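Local atomic coordinates of WbbM protein (Klebsiella pneumoniae, PDB entry 6U4B), a protein that is a bifunctional O-antigen polymerase that binds magnesium and probably transfers sugar units to the growing chain. Residues V421-K432 against V513-L523; V527-D535 against E564-F575. All blocks are in the same frame, centred on the assembly; numbering follows the deposited sequence.

Overall arrangement
Both contacts lie within the glycosyltransferase family 8 part of the chain, and they come in series: interaction 1 closes at Leu523 and interaction 2 opens at Val527. Their centres are about 28 Å apart. Interaction 1 pairs strands 428-432 and 518-521 in the mixed sheet that also carries strand 402-405, next to the metal-binding Asp406. Interaction 2 begins on strand 527-528, which belongs to a small three-stranded sheet with 409-411 and 558-560, and packs the loop after it against 564-575. Strands 518-521 and 527-528 follow each other, so this part of the chain leads from the larger sheet to the surroundings of the magnesium held by Asp406, Asp408 and His560.

Interaction 1: V421-K432 against V513-L523; sequences VPLGNNLVAAVK and VFYSRVTFLPL
Two bends in the Arg517 side chain (chi2 -73°, chi3 -57°) fold its guanidinium back over Leu427, whose CG sits 3.9 Å above the centre of the guanidinium plane. From there Arg517 NH2 donates to Asn425 O at 2.6 Å, and the same nitrogen forms a salt bridge with Glu487 of helix 481-487. A water takes the N-H of Arg517 NE and donates to the side-chain oxygens of Asn425 and Asn426, so NE is held through water while NH2 is held directly. With CG beside the backbone N, Asn426 sends ND2 to Thr519 OG1 at 2.9 Å; the bond is nearly straight at 168°, and the hydroxyl lies in the amide plane.

The backbones then pair. Arg517 O accepts from Leu427 N and, weakly, from Val428 N; Thr519 N donates to Val428 O, Ala430 N to Thr519 O, and Leu521 N to Ala430 O. Thr519 thus uses its N and O on Val428 and Ala430, the residues flanking its partner Ala429, which is the pattern of a parallel pair. Val428 places CG1 3.6 Å from Phe514 CE2 and CG2 3.6 Å from Val518 CG2, its side chain standing roughly square to that of Phe514. Among the residues on the other face, Leu521 CD2 touches Ala429 CB at 4.0 Å, and Val421 CG2 approaches Leu521 CD2 as well. Beyond the last direct bond, a second water bridges Lys432 N and Leu521 O. Strand 428-432 also pairs antiparallel with 472-473 and 477-479, which places this parallel pair in the mixed central sheet of a GT-A-type glycosyltransferase domain, as in family 8 enzymes.

Interaction 2: V527-D535 against E564-F575; sequences VYHGNGNTD and ENKPWNTEKVDF
His529 and Asn531 carry most of the polar contact with 564-575. His529 NE2 donates to Asn565 O at 3.0 Å, approaching nearly along the C=O axis, although the oxygen lies 18° out of the ring plane. The imidazole reaches this carbonyl with CG between the backbone N and the carbonyl carbon (chi1 75°). At the ring edge, in its plane, are Val573 CG1, 3.4 Å from His529 CD2, and Asp574 O. Over one face, Asn531 N stands 3.4 Å above the ring centre. Asn531 OD1 is gripped by two backbone N-H groups: Asn565 N at 2.9 Å in an almost straight bond (177°), and Glu564 N in a weak, more bent one. The Glu564 side chain crosses the amide at about a right angle, its CG passing 3.2 Å from Asn531 OD1.

At the other end of the contact, Phe575 turns its ring edge to His529, with CD2 3.8 Å from His529 CA. These contacts join the loop leaving strand 527-528 to the segment that follows strand 558-560, two parallel neighbours in a three-stranded sheet whose third member is 409-411. His560 at the end of 558-560 is a magnesium ligand, and its backbone bonds to Val527 and His529 tie the start of the loop to that strand.

Further out, His529 ND1 makes a weak hydrogen bond with His560 O; both ring nitrogens therefore face carbonyl oxygens, which probably limits rotation of the ring. Tyr561 meets the imidazole edge-to-face. Asp574 OD2 forms a salt bridge with Arg553 of helix 543-554 and accepts from a water that also donates, weakly, to Gly532 O. Arg553 also donates weakly to His529 O, reaching both sides of the contact.

Interaction 1: V421-K432 against V513-L523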
loop_
_atom_site.group_PDB
_atom_site.type_symbol
_atom_site.label_atom_id
_atom_site.label_comp_id
_atom_site.label_asym_id
_atom_site.label_seq_id
_atom_site.Cartn_x
_atom_site.Cartn_y
_atom_site.Cartn_z
ATOM N N VAL A 421 -23.897 -16.430 17.399
ATOM C CA VAL A 421 -24.505 -17.752 17.213
ATOM C C VAL A 421 -25.059 -18.242 18.547
ATOM O O VAL A 421 -24.324 -18.249 19.553
ATOM C CB VAL A 421 -23.479 -18.736 16.648
ATOM C CG1 VAL A 421 -24.063 -20.140 16.596
ATOM C CG2 VAL A 421 -23.025 -18.295 15.265
ATOM N N PRO A 422 -26.327 -18.646 18.615
ATOM C CA PRO A 422 -26.877 -19.151 19.883
ATOM C C PRO A 422 -26.187 -20.444 20.299
ATOM O O PRO A 422 -26.144 -21.413 19.538
ATOM C CB PRO A 422 -28.361 -19.381 19.565
ATOM C CG PRO A 422 -28.627 -18.572 18.322
ATOM C CD PRO A 422 -27.344 -18.596 17.551
ATOM N N LEU A 423 -25.647 -20.450 21.522
ATOM C CA LEU A 423 -24.917 -21.599 22.037
ATOM C C LEU A 423 -25.683 -22.418 23.064
ATOM O O LEU A 423 -25.351 -23.591 23.255
ATOM C CB LEU A 423 -23.587 -21.151 22.666
ATOM C CG LEU A 423 -22.304 -21.439 21.879
ATOM C CD1 LEU A 423 -22.421 -20.921 20.460
ATOM C CD2 LEU A 423 -21.104 -20.822 22.584
ATOM N N GLY A 424 -26.688 -21.846 23.722
ATOM C CA GLY A 424 -27.345 -22.569 24.798
ATOM C C GLY A 424 -26.363 -22.864 25.912
ATOM O O GLY A 424 -25.536 -22.024 26.282
ATOM N N ASN A 425 -26.442 -24.078 26.455
ATOM C CA ASN A 425 -25.449 -24.553 27.409
ATOM C C ASN A 425 -24.426 -25.481 26.765
ATOM O O ASN A 425 -23.734 -26.218 27.476
ATOM C CB ASN A 425 -26.121 -25.237 28.603
ATOM C CG ASN A 425 -27.047 -26.365 28.195
ATOM O OD1 ASN A 425 -26.992 -26.863 27.072
ATOM N ND2 ASN A 425 -27.909 -26.777 29.118
ATOM N N ASN A 426 -24.322 -25.467 25.437
ATOM C CA ASN A 426 -23.232 -26.173 24.781
ATOM C C ASN A 426 -21.901 -25.562 25.194
ATOM O O ASN A 426 -21.806 -24.371 25.507
ATOM C CB ASN A 426 -23.385 -26.123 23.259
ATOM C CG ASN A 426 -24.393 -27.130 22.743
ATOM O OD1 ASN A 426 -24.756 -28.072 23.445
ATOM N ND2 ASN A 426 -24.839 -26.945 21.505
ATOM N N LEU A 427 -20.863 -26.394 25.205
ATOM C CA LEU A 427 -19.572 -25.934 25.695
ATOM C C LEU A 427 -18.789 -25.182 24.630
ATOM O O LEU A 427 -18.044 -24.253 24.961
ATOM C CB LEU A 427 -18.762 -27.118 26.222
ATOM C CG LEU A 427 -19.424 -27.848 27.391
ATOM C CD1 LEU A 427 -18.540 -28.983 27.888
ATOM C CD2 LEU A 427 -19.746 -26.875 28.518
ATOM N N VAL A 428 -18.943 -25.556 23.357
ATOM C CA VAL A 428 -18.216 -24.921 22.266
ATOM C C VAL A 428 -19.087 -24.858 21.021
ATOM O O VAL A 428 -20.102 -25.550 20.898
ATOM C CB VAL A 428 -16.898 -25.656 21.918
ATOM C CG1 VAL A 428 -15.878 -25.521 23.038
ATOM C CG2 VAL A 428 -17.178 -27.123 21.603
ATOM N N ALA A 429 -18.666 -24.002 20.093
ATOM C CA ALA A 429 -19.146 -24.006 18.720
ATOM C C ALA A 429 -17.942 -24.196 17.813
ATOM O O ALA A 429 -16.908 -23.550 18.014
ATOM C CB ALA A 429 -19.889 -22.714 18.375
ATOM N N ALA A 430 -18.067 -25.088 16.833
ATOM C CA ALA A 430 -16.935 -25.436 15.984
ATOM C C ALA A 430 -17.454 -26.005 14.673
ATOM O O ALA A 430 -18.646 -26.282 14.519
ATOM C CB ALA A 430 -15.996 -26.427 16.683
ATOM N N VAL A 431 -16.535 -26.188 13.729
ATOM C CA VAL A 431 -16.854 -26.698 12.403
ATOM C C VAL A 431 -16.580 -28.194 12.373
ATOM O O VAL A 431 -15.531 -28.651 12.844
ATOM C CB VAL A 431 -16.049 -25.969 11.315
ATOM C CG1 VAL A 431 -16.430 -26.493 9.938
ATOM C CG2 VAL A 431 -16.282 -24.468 11.407
ATOM N N LYS A 432 -17.528 -28.954 11.825
ATOM C CA LYS A 432 -17.352 -30.388 11.656
ATOM C C LYS A 432 -16.116 -30.679 10.813
ATOM O O LYS A 432 -15.893 -30.058 9.772
ATOM C CB LYS A 432 -18.599 -30.988 11.006
ATOM C CG LYS A 432 -18.600 -32.501 10.882
ATOM C CD LYS A 432 -19.645 -32.938 9.863
ATOM C CE LYS A 432 -19.775 -34.447 9.795
ATOM N NZ LYS A 432 -18.452 -35.125 9.707
ATOM N N VAL A 513 -14.105 -34.474 25.599
ATOM C CA VAL A 513 -14.715 -33.784 26.730
ATOM C C VAL A 513 -15.947 -32.996 26.296
ATOM O O VAL A 513 -16.920 -32.892 27.052
ATOM C CB VAL A 513 -13.673 -32.888 27.428
ATOM C CG1 VAL A 513 -14.323 -32.035 28.505
ATOM C CG2 VAL A 513 -12.571 -33.741 28.032
ATOM N N PHE A 514 -15.948 -32.452 25.081
ATOM C CA PHE A 514 -17.061 -31.629 24.620
ATOM C C PHE A 514 -18.111 -32.422 23.846
ATOM O O PHE A 514 -19.033 -31.816 23.293
ATOM C CB PHE A 514 -16.554 -30.472 23.747
ATOM C CG PHE A 514 -15.494 -29.619 24.403
ATOM C CD1 PHE A 514 -15.380 -29.555 25.784
ATOM C CD2 PHE A 514 -14.613 -28.874 23.631
ATOM C CE1 PHE A 514 -14.407 -28.774 26.381
ATOM C CE2 PHE A 514 -13.640 -28.088 24.223
ATOM C CZ PHE A 514 -13.536 -28.039 25.600
ATOM N N TYR A 515 -18.001 -33.751 23.802
ATOM C CA TYR A 515 -18.911 -34.549 22.986
ATOM C C TYR A 515 -20.362 -34.317 23.394
ATOM O O TYR A 515 -20.691 -34.288 24.584
ATOM C CB TYR A 515 -18.577 -36.037 23.096
ATOM C CG TYR A 515 -19.454 -36.890 22.204
ATOM C CD1 TYR A 515 -19.372 -36.782 20.821
ATOM C CD2 TYR A 515 -20.372 -37.784 22.740
ATOM C CE1 TYR A 515 -20.173 -37.545 19.995
ATOM C CE2 TYR A 515 -21.180 -38.555 21.918
ATOM C CZ TYR A 515 -21.072 -38.429 20.547
ATOM O OH TYR A 515 -21.860 -39.183 19.716
ATOM N N SER A 516 -21.227 -34.159 22.391
ATOM C CA SER A 516 -22.650 -33.856 22.531
ATOM C C SER A 516 -22.903 -32.498 23.177
ATOM O O SER A 516 -24.040 -32.206 23.569
ATOM C CB SER A 516 -23.398 -34.953 23.305
ATOM O OG SER A 516 -23.047 -34.944 24.676
ATOM N N ARG A 517 -21.880 -31.658 23.296
ATOM C CA ARG A 517 -22.007 -30.296 23.801
ATOM C C ARG A 517 -21.430 -29.309 22.794
ATOM O O ARG A 517 -20.797 -28.315 23.160
ATOM C CB ARG A 517 -21.316 -30.141 25.155
ATOM C CG ARG A 517 -21.635 -31.236 26.174
ATOM C CD ARG A 517 -23.046 -31.115 26.740
ATOM N NE ARG A 517 -23.291 -29.810 27.353
ATOM C CZ ARG A 517 -22.856 -29.450 28.557
ATOM N NH1 ARG A 517 -22.137 -30.291 29.290
ATOM N NH2 ARG A 517 -23.135 -28.242 29.029
ATOM N N VAL A 518 -21.629 -29.580 21.506
ATOM C CA VAL A 518 -21.000 -28.815 20.434
ATOM C C VAL A 518 -22.085 -28.262 19.521
ATOM O O VAL A 518 -22.912 -29.019 18.999
ATOM C CB VAL A 518 -20.002 -29.670 19.636
ATOM C CG1 VAL A 518 -19.460 -28.890 18.451
ATOM C CG2 VAL A 518 -18.867 -30.137 20.530
ATOM N N THR A 519 -22.079 -26.945 19.332
ATOM C CA THR A 519 -22.829 -26.305 18.259
ATOM C C THR A 519 -21.979 -26.343 16.995
ATOM O O THR A 519 -20.796 -25.998 17.030
ATOM C CB THR A 519 -23.181 -24.861 18.618
ATOM O OG1 THR A 519 -24.150 -24.852 19.673
ATOM C CG2 THR A 519 -23.747 -24.129 17.409
ATOM N N PHE A 520 -22.570 -26.780 15.889
ATOM C CA PHE A 520 -21.817 -26.976 14.656
ATOM C C PHE A 520 -21.919 -25.733 13.783
ATOM O O PHE A 520 -23.020 -25.317 13.406
ATOM C CB PHE A 520 -22.301 -28.225 13.923
ATOM C CG PHE A 520 -22.002 -29.494 14.665
ATOM C CD1 PHE A 520 -20.704 -29.972 14.744
ATOM C CD2 PHE A 520 -23.011 -30.196 15.305
ATOM C CE1 PHE A 520 -20.417 -31.133 15.436
ATOM C CE2 PHE A 520 -22.732 -31.362 15.998
ATOM C CZ PHE A 520 -21.432 -31.831 16.063
ATOM N N LEU A 521 -20.769 -25.134 13.485
ATOM C CA LEU A 521 -20.682 -23.965 12.629
ATOM C C LEU A 521 -20.627 -24.384 11.162
ATOM O O LEU A 521 -20.103 -25.453 10.832
ATOM C CB LEU A 521 -19.443 -23.145 12.976
ATOM C CG LEU A 521 -19.415 -22.555 14.385
ATOM C CD1 LEU A 521 -18.095 -21.840 14.653
ATOM C CD2 LEU A 521 -20.592 -21.613 14.583
ATOM N N PRO A 522 -21.173 -23.568 10.264
ATOM C CA PRO A 522 -21.129 -23.915 8.839
ATOM C C PRO A 522 -19.698 -23.993 8.328
ATOM O O PRO A 522 -18.786 -23.347 8.852
ATOM C CB PRO A 522 -21.911 -22.779 8.167
ATOM C CG PRO A 522 -21.933 -21.668 9.166
ATOM C CD PRO A 522 -21.920 -22.325 10.513
ATOM N N LEU A 523 -19.511 -24.806 7.287
ATOM C CA LEU A 523 -18.176 -25.103 6.779
ATOM C C LEU A 523 -17.467 -23.865 6.241
ATOM O O LEU A 523 -16.238 -23.880 6.106
ATOM C CB LEU A 523 -18.274 -26.180 5.696
ATOM C CG LEU A 523 -16.996 -26.798 5.129
ATOM C CD1 LEU A 523 -16.072 -27.279 6.236
ATOM C CD2 LEU A 523 -17.366 -27.945 4.208
HETATM O O HOH W 1 -25.273 -28.794 26.092
HETATM O O HOH W 2 -20.045 -28.030 10.731
#

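Interaction 2: V527-D535 against E564-F575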
loop_
_atom_site.group_PDB
_atom_site.type_symbol
_atom_site.label_atom_id
_atom_site.label_comp_id
_atom_site.label_asym_id
_atom_site.label_seq_id
_atom_site.Cartn_x
_atom_site.Cartn_y
_atom_site.Cartn_z
ATOM N N VAL A 527 -12.433 -23.282 6.025
ATOM C CA VAL A 527 -12.240 -23.826 4.686
ATOM C C VAL A 527 -10.765 -24.171 4.513
ATOM O O VAL A 527 -9.905 -23.288 4.515
ATOM C CB VAL A 527 -12.712 -22.840 3.611
ATOM C CG1 VAL A 527 -12.493 -23.417 2.216
ATOM C CG2 VAL A 527 -14.180 -22.495 3.821
ATOM N N TYR A 528 -10.472 -25.462 4.366
ATOM C CA TYR A 528 -9.121 -25.877 4.019
ATOM C C TYR A 528 -8.734 -25.308 2.660
ATOM O O TYR A 528 -9.526 -25.326 1.713
ATOM C CB TYR A 528 -9.013 -27.401 3.979
ATOM C CG TYR A 528 -9.208 -28.099 5.305
ATOM C CD1 TYR A 528 -10.428 -28.674 5.635
ATOM C CD2 TYR A 528 -8.165 -28.205 6.217
ATOM C CE1 TYR A 528 -10.610 -29.322 6.838
ATOM C CE2 TYR A 528 -8.336 -28.853 7.425
ATOM C CZ TYR A 528 -9.561 -29.409 7.729
ATOM O OH TYR A 528 -9.739 -30.058 8.930
ATOM N N HIS A 529 -7.507 -24.798 2.563
ATOM C CA HIS A 529 -7.021 -24.318 1.277
ATOM C C HIS A 529 -6.634 -25.455 0.340
ATOM O O HIS A 529 -6.442 -25.210 -0.855
ATOM C CB HIS A 529 -5.834 -23.370 1.476
ATOM C CG HIS A 529 -4.556 -24.058 1.841
ATOM N ND1 HIS A 529 -4.462 -24.951 2.885
ATOM C CD2 HIS A 529 -3.315 -23.973 1.306
ATOM C CE1 HIS A 529 -3.219 -25.391 2.974
ATOM N NE2 HIS A 529 -2.503 -24.813 2.028
ATOM N N GLY A 530 -6.522 -26.682 0.848
ATOM C CA GLY A 530 -6.307 -27.847 0.017
ATOM C C GLY A 530 -4.865 -28.253 -0.194
ATOM O O GLY A 530 -4.617 -29.204 -0.948
ATOM N N ASN A 531 -3.915 -27.576 0.442
ATOM C CA ASN A 531 -2.473 -27.837 0.267
ATOM C C ASN A 531 -2.151 -27.661 -1.221
ATOM O O ASN A 531 -2.714 -26.769 -1.875
ATOM C CB ASN A 531 -2.108 -29.193 0.842
ATOM C CG ASN A 531 -1.568 -29.102 2.254
ATOM O OD1 ASN A 531 -0.484 -28.566 2.480
ATOM N ND2 ASN A 531 -2.317 -29.637 3.212
ATOM N N GLY A 532 -1.258 -28.479 -1.783
ATOM C CA GLY A 532 -0.955 -28.371 -3.197
ATOM C C GLY A 532 -1.953 -29.078 -4.085
ATOM O O GLY A 532 -2.115 -28.711 -5.253
ATOM N N ASN A 533 -2.639 -30.089 -3.554
ATOM C CA ASN A 533 -3.610 -30.868 -4.318
ATOM C C ASN A 533 -4.887 -30.994 -3.502
ATOM O O ASN A 533 -4.899 -31.651 -2.456
ATOM C CB ASN A 533 -3.052 -32.245 -4.676
ATOM C CG ASN A 533 -2.996 -32.476 -6.171
ATOM O OD1 ASN A 533 -3.225 -31.559 -6.960
ATOM N ND2 ASN A 533 -2.684 -33.703 -6.570
ATOM N N THR A 534 -5.961 -30.368 -3.981
ATOM C CA THR A 534 -7.255 -30.422 -3.320
ATOM C C THR A 534 -8.201 -31.443 -3.938
ATOM O O THR A 534 -9.267 -31.700 -3.368
ATOM C CB THR A 534 -7.921 -29.040 -3.344
ATOM O OG1 THR A 534 -9.211 -29.118 -2.728
ATOM C CG2 THR A 534 -8.078 -28.554 -4.777
ATOM N N ASP A 535 -7.841 -32.029 -5.077
ATOM C CA ASP A 535 -8.699 -32.973 -5.780
ATOM C C ASP A 535 -8.413 -34.429 -5.433
ATOM O O ASP A 535 -9.050 -35.319 -6.004
ATOM C CB ASP A 535 -8.561 -32.786 -7.295
ATOM C CG ASP A 535 -9.617 -31.865 -7.869
ATOM O OD1 ASP A 535 -10.294 -31.166 -7.086
ATOM O OD2 ASP A 535 -9.778 -31.851 -9.108
ATOM N N GLU A 564 1.122 -28.874 4.877
ATOM C CA GLU A 564 2.546 -28.771 4.586
ATOM C C GLU A 564 2.896 -27.545 3.753
ATOM O O GLU A 564 3.947 -26.930 3.971
ATOM C CB GLU A 564 3.006 -30.043 3.869
ATOM C CG GLU A 564 1.989 -30.572 2.860
ATOM C CD GLU A 564 2.397 -31.898 2.247
ATOM O OE1 GLU A 564 3.610 -32.191 2.214
ATOM O OE2 GLU A 564 1.503 -32.650 1.803
ATOM N N ASN A 565 2.043 -27.174 2.800
ATOM C CA ASN A 565 2.324 -26.083 1.868
ATOM C C ASN A 565 1.668 -24.808 2.389
ATOM O O ASN A 565 0.474 -24.578 2.179
ATOM C CB ASN A 565 1.837 -26.433 0.467
ATOM C CG ASN A 565 2.567 -27.624 -0.120
ATOM O OD1 ASN A 565 3.786 -27.745 0.013
ATOM N ND2 ASN A 565 1.823 -28.516 -0.764
ATOM N N LYS A 566 2.460 -23.974 3.058
ATOM C CA LYS A 566 1.995 -22.724 3.641
ATOM C C LYS A 566 2.216 -21.573 2.660
ATOM O O LYS A 566 3.213 -21.562 1.932
ATOM C CB LYS A 566 2.731 -22.435 4.945
ATOM C CG LYS A 566 3.158 -23.679 5.714
ATOM C CD LYS A 566 1.969 -24.480 6.232
ATOM C CE LYS A 566 1.193 -23.707 7.282
ATOM N NZ LYS A 566 0.400 -24.602 8.170
ATOM N N PRO A 567 1.308 -20.593 2.622
ATOM C CA PRO A 567 1.426 -19.525 1.615
ATOM C C PRO A 567 2.667 -18.663 1.772
ATOM O O PRO A 567 3.116 -18.070 0.783
ATOM C CB PRO A 567 0.144 -18.707 1.820
ATOM C CG PRO A 567 -0.256 -18.981 3.233
ATOM C CD PRO A 567 0.131 -20.408 3.489
ATOM N N TRP A 568 3.243 -18.575 2.971
ATOM C CA TRP A 568 4.470 -17.816 3.172
ATOM C C TRP A 568 5.719 -18.586 2.749
ATOM O O TRP A 568 6.827 -18.208 3.146
ATOM C CB TRP A 568 4.590 -17.377 4.635
ATOM C CG TRP A 568 4.464 -18.495 5.642
ATOM C CD1 TRP A 568 5.473 -19.271 6.139
ATOM C CD2 TRP A 568 3.262 -18.942 6.285
ATOM N NE1 TRP A 568 4.973 -20.177 7.044
ATOM C CE2 TRP A 568 3.618 -19.995 7.152
ATOM C CE3 TRP A 568 1.919 -18.558 6.209
ATOM C CZ2 TRP A 568 2.682 -20.666 7.937
ATOM C CZ3 TRP A 568 0.990 -19.225 6.989
ATOM C CH2 TRP A 568 1.376 -20.269 7.840
ATOM N N ASN A 569 5.568 -19.639 1.945
ATOM C CA ASN A 569 6.693 -20.499 1.597
ATOM C C ASN A 569 6.784 -20.806 0.106
ATOM O O ASN A 569 7.890 -20.911 -0.434
ATOM C CB ASN A 569 6.615 -21.811 2.381
ATOM C CG ASN A 569 7.076 -21.663 3.820
ATOM O OD1 ASN A 569 7.977 -20.879 4.116
ATOM N ND2 ASN A 569 6.461 -22.420 4.722
ATOM N N THR A 570 5.648 -20.951 -0.579
ATOM C CA THR A 570 5.684 -21.541 -1.914
ATOM C C THR A 570 5.009 -20.713 -3.001
ATOM O O THR A 570 5.373 -20.839 -4.176
ATOM C CB THR A 570 5.045 -22.933 -1.887
ATOM O OG1 THR A 570 3.796 -22.874 -1.186
ATOM C CG2 THR A 570 5.968 -23.930 -1.204
ATOM N N GLU A 571 4.007 -19.903 -2.633
ATOM C CA GLU A 571 3.211 -19.105 -3.568
ATOM C C GLU A 571 2.258 -19.968 -4.391
ATOM O O GLU A 571 1.137 -19.548 -4.694
ATOM C CB GLU A 571 4.116 -18.271 -4.488
ATOM C CG GLU A 571 3.540 -17.989 -5.870
ATOM C CD GLU A 571 4.568 -17.413 -6.824
ATOM O OE1 GLU A 571 5.777 -17.510 -6.526
ATOM O OE2 GLU A 571 4.169 -16.861 -7.871
ATOM N N LYS A 572 2.684 -21.183 -4.740
ATOM C CA LYS A 572 1.891 -22.091 -5.568
ATOM C C LYS A 572 0.908 -22.837 -4.669
ATOM O O LYS A 572 1.075 -24.015 -4.346
ATOM C CB LYS A 572 2.808 -23.039 -6.327
ATOM C CG LYS A 572 3.987 -22.333 -6.978
ATOM C CD LYS A 572 5.233 -23.203 -6.978
ATOM C CE LYS A 572 6.406 -22.468 -7.607
ATOM N NZ LYS A 572 7.598 -23.347 -7.763
ATOM N N VAL A 573 -0.151 -22.128 -4.277
ATOM C CA VAL A 573 -1.088 -22.604 -3.265
ATOM C C VAL A 573 -2.439 -21.941 -3.512
ATOM O O VAL A 573 -2.512 -20.800 -3.972
ATOM C CB VAL A 573 -0.532 -22.313 -1.844
ATOM C CG1 VAL A 573 -1.632 -21.980 -0.860
ATOM C CG2 VAL A 573 0.290 -23.489 -1.333
ATOM N N ASP A 574 -3.516 -22.676 -3.236
ATOM C CA ASP A 574 -4.852 -22.101 -3.328
ATOM C C ASP A 574 -5.063 -21.058 -2.235
ATOM O O ASP A 574 -4.572 -21.206 -1.110
ATOM C CB ASP A 574 -5.921 -23.188 -3.219
ATOM C CG ASP A 574 -6.107 -23.964 -4.512
ATOM O OD1 ASP A 574 -5.832 -23.399 -5.591
ATOM O OD2 ASP A 574 -6.533 -25.137 -4.447
ATOM N N PHE A 575 -5.815 -20.006 -2.569
ATOM C CA PHE A 575 -6.060 -18.878 -1.667
ATOM C C PHE A 575 -4.762 -18.171 -1.284
ATOM O O PHE A 575 -4.670 -17.550 -0.222
ATOM C CB PHE A 575 -6.817 -19.312 -0.405
ATOM C CG PHE A 575 -8.149 -19.949 -0.682
ATOM C CD1 PHE A 575 -9.243 -19.173 -1.029
ATOM C CD2 PHE A 575 -8.308 -21.322 -0.591
ATOM C CE1 PHE A 575 -10.471 -19.753 -1.282
ATOM C CE2 PHE A 575 -9.535 -21.909 -0.842
ATOM C CZ PHE A 575 -10.618 -21.122 -1.188
HETATM O O HOH W 3 -4.871 -27.003 -4.684
#